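PDB 5O8P: L-lysine 6-monooxygenase involved in desferrioxamine biosynthesis from Erwinia amylovora CFBP1430, which uses FAD and NADP(H) to N-hydroxylate cadaverine, a monooxygenase step in the biosynthesis of the siderophore desferrioxamine. Local coordinates for the interface of chains A and B. Sequence-based numbering; all coordinates share one arbitrary frame. Chains: chain A/B, L-lysine 6-monooxygenase involved in desferrioxamine biosynthesis.

The interface of chains A and B. Residues chain A 68, 400-401, 417, 419; chain B 82, 85, 88.
Two copies of the enzyme meet here in a two-fold symmetric interface, where B:Lys82 and B:Tyr88, from helices 77-83 and 87-93 of one subunit, dock against A:Leu68, A:Pro417, A:Glu419 and the start of helix 399-410 of the other. Exchanging the chains gives the twin of this patch, and the two together probably help hold the pair within the four-copy deposited assembly. The ammonium group of B:Lys82 is the polar centre. Its side chain leaves the helix with CG anti to the backbone N (chi1 -180°), bends at chi2 and then runs extended, which carries NZ in among chain A acceptors. There NZ forms a salt bridge with the carboxylate of A:Glu419, 3.0 Å from OE2, meeting that oxygen on its syn side but out of the carboxylate plane. The other carboxylate oxygen, OE1, lies 3.1 Å from the same NZ, so the carboxylate grips the amine in a forked fashion. Two backbone carbonyls complete the grip: A:Leu68 O accepts a hydrogen bond from NZ at 3.1 Å and A:Pro417 O one at 3.3 Å, each approached at a tilt from its carbonyl plane. Together these acceptors would probably favour a charged lysine. Higher up the lysine, CE rests 3.9 Å from CG of the A:Pro417 ring. B:Tyr88 inserts beside this cluster, its ring nearly perpendicular to the A:Glu419 carboxylate (87°). OE2 of the glutamate lies at the ring edge, in plane, and CE1 comes 3.4 Å from OE1. A:Leu68 packs over one face of the ring, its CD1 3.7 Å from CE2. The phenol OH points towards the start of helix 399-410, 3.7 Å from the backbone N of A:Tyr401, and also lies near CB of A:Leu68. A charged anchor beside an aromatic wedge thus probably helps set the two subunits against each other, and would stabilise an oligomer of this flavoenzyme if the deposited assembly is the biological one.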
loop_
_atom_site.group_PDB
_atom_site.type_symbol
_atom_site.label_atom_id
_atom_site.label_comp_id
_atom_site.label_asym_id
_atom_site.label_seq_id
_atom_site.Cartn_x
_atom_site.Cartn_y
_atom_site.Cartn_z
ATOM N N LEU A 68 -26.033 3.676 -1.547
ATOM C CA LEU A 68 -25.971 3.407 -2.999
ATOM C C LEU A 68 -27.290 3.660 -3.711
ATOM O O LEU A 68 -27.339 3.681 -4.931
ATOM C CB LEU A 68 -25.450 1.995 -3.302
ATOM C CG LEU A 68 -23.979 1.740 -2.904
ATOM C CD1 LEU A 68 -23.549 0.325 -3.230
ATOM C CD2 LEU A 68 -23.012 2.733 -3.519
ATOM N N CYS A 400 -28.718 -2.246 -1.907
ATOM C CA CYS A 400 -29.471 -1.072 -2.383
ATOM C C CYS A 400 -29.991 -1.223 -3.818
ATOM O O CYS A 400 -31.098 -0.773 -4.100
ATOM C CB CYS A 400 -28.645 0.197 -2.288
ATOM S SG CYS A 400 -28.542 0.867 -0.633
ATOM N N TYR A 401 -29.209 -1.850 -4.712
ATOM C CA TYR A 401 -29.696 -2.123 -6.065
ATOM C C TYR A 401 -30.987 -2.948 -5.977
ATOM O O TYR A 401 -32.032 -2.524 -6.489
ATOM C CB TYR A 401 -28.656 -2.843 -6.966
ATOM C CG TYR A 401 -29.249 -3.265 -8.304
ATOM C CD1 TYR A 401 -29.518 -2.322 -9.295
ATOM C CD2 TYR A 401 -29.598 -4.596 -8.558
ATOM C CE1 TYR A 401 -30.127 -2.686 -10.490
ATOM C CE2 TYR A 401 -30.174 -4.977 -9.767
ATOM C CZ TYR A 401 -30.435 -4.006 -10.732
ATOM O OH TYR A 401 -31.018 -4.310 -11.943
ATOM N N PRO A 417 -33.470 5.855 -8.136
ATOM C CA PRO A 417 -33.050 5.564 -9.502
ATOM C C PRO A 417 -32.181 4.313 -9.564
ATOM O O PRO A 417 -31.278 4.142 -8.760
ATOM C CB PRO A 417 -32.269 6.822 -9.912
ATOM C CG PRO A 417 -31.765 7.391 -8.643
ATOM C CD PRO A 417 -32.784 7.045 -7.596
ATOM N N GLU A 419 -29.700 2.098 -11.685
ATOM C CA GLU A 419 -28.757 2.098 -12.780
ATOM C C GLU A 419 -28.982 0.873 -13.672
ATOM O O GLU A 419 -29.243 -0.222 -13.173
ATOM C CB GLU A 419 -27.328 2.144 -12.254
ATOM C CG GLU A 419 -26.934 3.509 -11.704
ATOM C CD GLU A 419 -27.162 3.683 -10.213
ATOM O OE1 GLU A 419 -28.017 2.967 -9.643
ATOM O OE2 GLU A 419 -26.485 4.559 -9.619
ATOM N N LYS B 82 -24.170 10.138 -7.187
ATOM C CA LYS B 82 -25.407 9.397 -7.417
ATOM C C LYS B 82 -26.271 10.008 -8.524
ATOM O O LYS B 82 -26.784 9.283 -9.385
ATOM C CB LYS B 82 -26.206 9.312 -6.107
ATOM C CG LYS B 82 -27.529 8.563 -6.180
ATOM C CD LYS B 82 -27.358 7.181 -6.760
ATOM C CE LYS B 82 -28.605 6.367 -6.607
ATOM N NZ LYS B 82 -28.479 5.146 -7.439
ATOM N N GLY B 85 -25.084 9.480 -11.859
ATOM C CA GLY B 85 -25.342 8.102 -12.256
ATOM C C GLY B 85 -24.099 7.256 -12.319
ATOM O O GLY B 85 -24.099 6.257 -13.012
ATOM N N TYR B 88 -21.593 3.883 -8.495
ATOM C CA TYR B 88 -21.034 2.527 -8.441
ATOM C C TYR B 88 -19.609 2.499 -8.993
ATOM O O TYR B 88 -18.773 1.724 -8.526
ATOM C CB TYR B 88 -21.898 1.502 -9.163
ATOM C CG TYR B 88 -23.147 1.151 -8.404
ATOM C CD1 TYR B 88 -24.295 1.914 -8.548
ATOM C CD2 TYR B 88 -23.181 0.076 -7.522
ATOM C CE1 TYR B 88 -25.457 1.607 -7.846
ATOM C CE2 TYR B 88 -24.347 -0.245 -6.823
ATOM C CZ TYR B 88 -25.483 0.529 -6.989
ATOM O OH TYR B 88 -26.653 0.264 -6.311
#